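PDB 6NHS: beta-lactamase from Nostoc sp., which probably hydrolyses the amide bond of beta-lactam antibiotics, as expected of a class D serine beta-lactamase. Local coordinates for residues 58-63 / 156-161; 214-219 / 231-236. All blocks are in the same frame, centred on the assembly; numbering follows the deposited sequence.

Contact 1 (58-63 / 156-161). With FMT (formic acid), chain G.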
loop_
_atom_site.group_PDB
_atom_site.type_symbol
_atom_site.label_atom_id
_atom_site.label_comp_id
_atom_site.label_asym_id
_atom_site.label_seq_id
_atom_site.Cartn_x
_atom_site.Cartn_y
_atom_site.Cartn_z
ATOM N N SER A 58 4.744 -13.859 -3.193
ATOM C CA SER A 58 4.363 -12.704 -4.000
ATOM C C SER A 58 2.858 -12.676 -4.231
ATOM O O SER A 58 2.234 -13.720 -4.445
ATOM C CB SER A 58 5.078 -12.729 -5.354
ATOM O OG SER A 58 6.477 -12.662 -5.186
ATOM N N PHE A 59 2.289 -11.469 -4.213
ATOM C CA PHE A 59 0.871 -11.253 -4.463
ATOM C C PHE A 59 0.694 -9.989 -5.293
ATOM O O PHE A 59 1.536 -9.089 -5.258
ATOM C CB PHE A 59 0.071 -11.120 -3.158
ATOM C CG PHE A 59 0.266 -12.270 -2.207
ATOM C CD1 PHE A 59 -0.572 -13.370 -2.252
ATOM C CD2 PHE A 59 1.287 -12.248 -1.267
ATOM C CE1 PHE A 59 -0.396 -14.432 -1.371
ATOM C CE2 PHE A 59 1.471 -13.306 -0.394
ATOM C CZ PHE A 59 0.628 -14.400 -0.446
ATOM N N LEU A 60 -0.403 -9.936 -6.045
ATOM C CA LEU A 60 -0.819 -8.696 -6.685
ATOM C C LEU A 60 -0.870 -7.572 -5.651
ATOM O O LEU A 60 -1.460 -7.756 -4.579
ATOM C CB LEU A 60 -2.197 -8.856 -7.330
ATOM C CG LEU A 60 -2.292 -9.811 -8.514
ATOM C CD1 LEU A 60 -3.753 -10.101 -8.841
ATOM C CD2 LEU A 60 -1.586 -9.189 -9.711
ATOM N N PRO A 61 -0.273 -6.411 -5.930
ATOM C CA PRO A 61 -0.294 -5.333 -4.928
ATOM C C PRO A 61 -1.650 -4.670 -4.777
ATOM O O PRO A 61 -1.945 -4.143 -3.694
ATOM C CB PRO A 61 0.764 -4.346 -5.448
ATOM C CG PRO A 61 0.902 -4.649 -6.884
ATOM C CD PRO A 61 0.625 -6.109 -7.054
ATOM N N ALA A 62 -2.477 -4.684 -5.824
ATOM C CA ALA A 62 -3.759 -3.992 -5.832
ATOM C C ALA A 62 -3.567 -2.550 -5.386
ATOM O O ALA A 62 -2.582 -1.909 -5.767
ATOM C CB ALA A 62 -4.781 -4.715 -4.946
ATOM N N SER A 63 -4.473 -2.040 -4.550
ATOM C CA SER A 63 -4.432 -0.628 -4.187
ATOM C C SER A 63 -3.203 -0.236 -3.376
ATOM O O SER A 63 -2.951 0.966 -3.248
ATOM C CB SER A 63 -5.690 -0.232 -3.405
ATOM O OG SER A 63 -6.781 -0.042 -4.290
ATOM N N PRO A 156 1.237 -8.296 -14.683
ATOM C CA PRO A 156 2.065 -9.285 -13.985
ATOM C C PRO A 156 2.776 -8.790 -12.726
ATOM O O PRO A 156 3.521 -9.572 -12.141
ATOM C CB PRO A 156 3.095 -9.667 -15.051
ATOM C CG PRO A 156 3.286 -8.407 -15.830
ATOM C CD PRO A 156 1.939 -7.707 -15.840
ATOM N N LEU A 157 2.569 -7.541 -12.314
ATOM C CA LEU A 157 3.276 -7.027 -11.144
ATOM C C LEU A 157 2.821 -7.746 -9.880
ATOM O O LEU A 157 1.620 -7.866 -9.618
ATOM C CB LEU A 157 3.053 -5.522 -10.989
ATOM C CG LEU A 157 3.819 -4.873 -9.833
ATOM C CD1 LEU A 157 5.328 -5.055 -10.041
ATOM C CD2 LEU A 157 3.465 -3.386 -9.691
ATOM N N GLN A 158 3.783 -8.234 -9.098
ATOM C CA GLN A 158 3.497 -8.820 -7.796
ATOM C C GLN A 158 4.548 -8.345 -6.800
ATOM O O GLN A 158 5.610 -7.841 -7.177
ATOM C CB GLN A 158 3.459 -10.352 -7.861
ATOM C CG GLN A 158 2.382 -10.915 -8.794
ATOM C CD GLN A 158 2.338 -12.430 -8.772
ATOM O OE1 GLN A 158 2.199 -13.037 -7.720
ATOM N NE2 GLN A 158 2.467 -13.046 -9.938
ATOM N N ILE A 159 4.238 -8.504 -5.512
ATOM C CA ILE A 159 5.131 -8.052 -4.453
ATOM C C ILE A 159 4.905 -8.918 -3.219
ATOM O O ILE A 159 3.788 -9.368 -2.951
ATOM C CB ILE A 159 4.915 -6.544 -4.155
ATOM C CG1 ILE A 159 6.003 -5.998 -3.233
ATOM C CG2 ILE A 159 3.517 -6.290 -3.557
ATOM C CD1 ILE A 159 6.031 -4.496 -3.180
ATOM N N THR A 160 5.996 -9.180 -2.474
ATOM C CA THR A 160 5.901 -9.904 -1.214
ATOM C C THR A 160 5.713 -8.927 -0.060
ATOM O O THR A 160 6.029 -7.742 -0.177
ATOM C CB THR A 160 7.165 -10.735 -0.975
ATOM O OG1 THR A 160 8.222 -9.866 -0.549
ATOM C CG2 THR A 160 7.594 -11.484 -2.252
ATOM N N PRO A 161 5.200 -9.390 1.080
ATOM C CA PRO A 161 5.135 -8.492 2.250
ATOM C C PRO A 161 6.499 -7.958 2.665
ATOM O O PRO A 161 6.612 -6.777 3.016
ATOM C CB PRO A 161 4.503 -9.377 3.335
ATOM C CG PRO A 161 3.708 -10.395 2.575
ATOM C CD PRO A 161 4.501 -10.666 1.314
HETATM C C FMT G . 8.707 -15.577 -4.563
HETATM O O1 FMT G . 8.153 -15.701 -5.653
HETATM O O2 FMT G . 8.780 -14.512 -3.953
#
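F59 and I159 face each other across two loop segments as an isolated antiparallel hydrogen-bonded pair, the one beta bridge between 58-63 and 156-161. Their backbones exchange two hydrogen bonds, F59 N to I159 O at 2.9 Å and I159 N to F59 O at 2.8 Å. The carbonyl of I159 receives its N-H from above its plane (47° out of it), whereas F59 O is approached with less tilt. Each of these oxygens also takes a CA-H...O contact: the CA of Q158 lies 3.2 Å from F59 O, and the CA of S58 touches I159 O.

Apolar contacts extend the bridge along one flank. The P61 ring meets I159 through CB, 3.9 Å from CG2, and L157 through CG, 4.0 Å from CD2, crossing the leucine side chain at about a right angle. L157 CG stands anti to its backbone N (chi1 -177°), which brings CD2 against the proline CG. P61 CD and L60 CD2 close over L157 O, a buried carbonyl oxygen with no polar partner in the model. The F59 ring presents its edge to I159 O and, loosely at 4.4 Å from CE2, to P161 CD.

At the other end the S58 hydroxyl OG lies 3.4 Å from the T160 methyl CG2 and makes a weak, unsettled bond to formic acid, probably from the crystallisation liquor. T160 OG1 caps helix 161-172 by accepting from Q163 N. The bridge thus joins the loop before helix 161-172 to the one leading into S63, which with K66 matches the SxxK motif of penicillin-recognising serine enzymes; S63 is probably the nucleophile, as in class D relatives.

Contact 2 (214-219 / 231-236); sequences IGWFVG and ATNIDI
I214-G219 and A231-I236 run antiparallel, 157° between their directions and 4.6 Å apart at the closest approach of their axes, as the paired arms of a beta hairpin in the central antiparallel sheet of the penicillin-recognising fold. G215 with I234 and F217 with T232 are the hydrogen-bonded pairs; I214-D235, W216-N233 and V218-A231 are non-hydrogen-bonded. Four backbone bonds join the strands, the straightest from G215 N to I234 O (2.8 Å). CA-H...O contacts fill in between them, such as N233 CA to G215 O at 3.2 Å.

On the face of F217 and T232, G215 offers only its CA, on which I236 CD1 (3.6 Å) and I234 CG1 (3.9 Å) both close, so the strands pack tightly at this glycine. T232 CB packs on F217 O, while T232 OG1 bonds to T249 of helix 239-255, which covers this face.

The opposite face carries I214, W216, V218, A231, N233 and D235. V218 CG1 meets A231 CB at 4.0 Å, and I214 CD1 comes near D235 OD1, whose salt bridge is to R54. W216 CG is anti to the carbonyl carbon (chi1 -74°), and the indole swings back over the neighbouring strand, where helix 161-172 packs against it through P161 and Q164. R54 NE bonds to N233 OD1, leaving the amide nitrogen directed at the indole: N233 ND2 sits 3.1 Å above one face of W216, offset toward the rim, with the amide plane nearly upright on the ring (85°) and CZ2 its nearest atom at 3.3 Å.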
loop_
_atom_site.group_PDB
_atom_site.type_symbol
_atom_site.label_atom_id
_atom_site.label_comp_id
_atom_site.label_asym_id
_atom_site.label_seq_id
_atom_site.Cartn_x
_atom_site.Cartn_y
_atom_site.Cartn_z
ATOM N N ILE A 214 -7.042 -11.608 -2.158
ATOM C CA ILE A 214 -5.917 -11.264 -1.296
ATOM C C ILE A 214 -6.183 -9.901 -0.674
ATOM O O ILE A 214 -6.513 -8.942 -1.383
ATOM C CB ILE A 214 -4.590 -11.266 -2.073
ATOM C CG1 ILE A 214 -4.313 -12.661 -2.642
ATOM C CG2 ILE A 214 -3.442 -10.783 -1.189
ATOM C CD1 ILE A 214 -4.121 -13.728 -1.582
ATOM N N GLY A 215 -6.039 -9.815 0.645
ATOM C CA GLY A 215 -6.202 -8.567 1.375
ATOM C C GLY A 215 -4.844 -8.043 1.843
ATOM O O GLY A 215 -4.003 -8.817 2.286
ATOM N N TRP A 216 -4.664 -6.733 1.743
ATOM C CA TRP A 216 -3.445 -6.079 2.193
ATOM C C TRP A 216 -3.768 -4.963 3.179
ATOM O O TRP A 216 -4.795 -4.287 3.062
ATOM C CB TRP A 216 -2.682 -5.412 1.055
ATOM C CG TRP A 216 -1.927 -6.224 0.062
ATOM C CD1 TRP A 216 -2.307 -6.501 -1.220
ATOM C CD2 TRP A 216 -0.610 -6.757 0.214
ATOM N NE1 TRP A 216 -1.321 -7.203 -1.866
ATOM C CE2 TRP A 216 -0.267 -7.377 -1.008
ATOM C CE3 TRP A 216 0.306 -6.798 1.275
ATOM C CZ2 TRP A 216 0.954 -8.033 -1.200
ATOM C CZ3 TRP A 216 1.521 -7.444 1.080
ATOM C CH2 TRP A 216 1.831 -8.057 -0.150
ATOM N N PHE A 217 -2.842 -4.732 4.111
ATOM C CA PHE A 217 -2.717 -3.436 4.778
ATOM C C PHE A 217 -1.233 -3.227 5.051
ATOM O O PHE A 217 -0.631 -4.004 5.800
ATOM C CB PHE A 217 -3.534 -3.377 6.073
ATOM C CG PHE A 217 -3.589 -2.003 6.708
ATOM C CD1 PHE A 217 -3.834 -0.871 5.938
ATOM C CD2 PHE A 217 -3.411 -1.846 8.076
ATOM C CE1 PHE A 217 -3.891 0.394 6.520
ATOM C CE2 PHE A 217 -3.476 -0.582 8.669
ATOM C CZ PHE A 217 -3.716 0.535 7.887
ATOM N N VAL A 218 -0.631 -2.219 4.410
ATOM C CA VAL A 218 0.796 -1.954 4.554
ATOM C C VAL A 218 0.982 -0.490 4.920
ATOM O O VAL A 218 0.134 0.354 4.618
ATOM C CB VAL A 218 1.595 -2.300 3.268
ATOM C CG1 VAL A 218 1.196 -3.664 2.752
ATOM C CG2 VAL A 218 1.376 -1.239 2.188
ATOM N N GLY A 219 2.089 -0.192 5.591
ATOM C CA GLY A 219 2.337 1.182 6.009
ATOM C C GLY A 219 3.359 1.222 7.129
ATOM O O GLY A 219 4.220 0.349 7.229
ATOM N N ALA A 231 3.403 -4.922 7.164
ATOM C CA ALA A 231 2.748 -5.439 5.969
ATOM C C ALA A 231 1.887 -6.616 6.393
ATOM O O ALA A 231 2.406 -7.617 6.905
ATOM C CB ALA A 231 3.762 -5.867 4.899
ATOM N N THR A 232 0.579 -6.483 6.194
ATOM C CA THR A 232 -0.390 -7.524 6.493
ATOM C C THR A 232 -0.946 -8.076 5.187
ATOM O O THR A 232 -1.261 -7.316 4.264
ATOM C CB THR A 232 -1.526 -6.977 7.372
ATOM O OG1 THR A 232 -1.007 -6.624 8.661
ATOM C CG2 THR A 232 -2.619 -8.015 7.549
ATOM N N ASN A 233 -1.061 -9.398 5.108
ATOM C CA ASN A 233 -1.520 -10.065 3.895
ATOM C C ASN A 233 -2.406 -11.230 4.305
ATOM O O ASN A 233 -1.964 -12.098 5.061
ATOM C CB ASN A 233 -0.330 -10.554 3.061
ATOM C CG ASN A 233 -0.746 -11.097 1.717
ATOM O OD1 ASN A 233 -1.229 -12.223 1.616
ATOM N ND2 ASN A 233 -0.557 -10.295 0.669
ATOM N N ILE A 234 -3.654 -11.246 3.825
ATOM C CA ILE A 234 -4.615 -12.262 4.241
ATOM C C ILE A 234 -5.367 -12.813 3.036
ATOM O O ILE A 234 -5.423 -12.201 1.968
ATOM C CB ILE A 234 -5.636 -11.719 5.269
ATOM C CG1 ILE A 234 -6.560 -10.691 4.600
ATOM C CG2 ILE A 234 -4.929 -11.115 6.463
ATOM C CD1 ILE A 234 -7.801 -10.346 5.426
ATOM N N ASP A 235 -5.965 -13.988 3.236
ATOM C CA ASP A 235 -6.990 -14.492 2.335
ATOM C C ASP A 235 -8.325 -13.824 2.647
ATOM O O ASP A 235 -8.712 -13.695 3.811
ATOM C CB ASP A 235 -7.150 -16.007 2.480
ATOM C CG ASP A 235 -5.952 -16.789 1.968
ATOM O OD1 ASP A 235 -5.032 -16.188 1.377
ATOM O OD2 ASP A 235 -5.946 -18.020 2.163
ATOM N N ILE A 236 -9.039 -13.413 1.603
ATOM C CA ILE A 236 -10.401 -12.903 1.734
ATOM C C ILE A 236 -11.324 -13.884 1.024
ATOM O O ILE A 236 -11.280 -14.015 -0.206
ATOM C CB ILE A 236 -10.547 -11.486 1.160
ATOM C CG1 ILE A 236 -9.736 -10.492 1.989
ATOM C CG2 ILE A 236 -12.019 -11.069 1.118
ATOM C CD1 ILE A 236 -9.812 -9.071 1.470
#

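How the contacts relate
Both contacts are buried, their centres about 10 Å apart, but they hold different elements. Contact 1 ties two irregular loops far apart in sequence through a single bridge, and S58, at one end, is partly exposed. Contact 2 pairs adjacent strands of one hairpin in the sheet, in regular register. Chemistry follows place: prolines and aliphatic groups dominate contact 1, whereas contact 2 buries an indole and an amide, with D235 at a partly exposed end. They meet directly. W216 NE1 probably bonds to L60 O at 2.8 Å, F59 CD2 packs on N233 ND2 at 3.3 Å, and P161 O rests against A231 CB, joining the loops of contact 1 to the sheet.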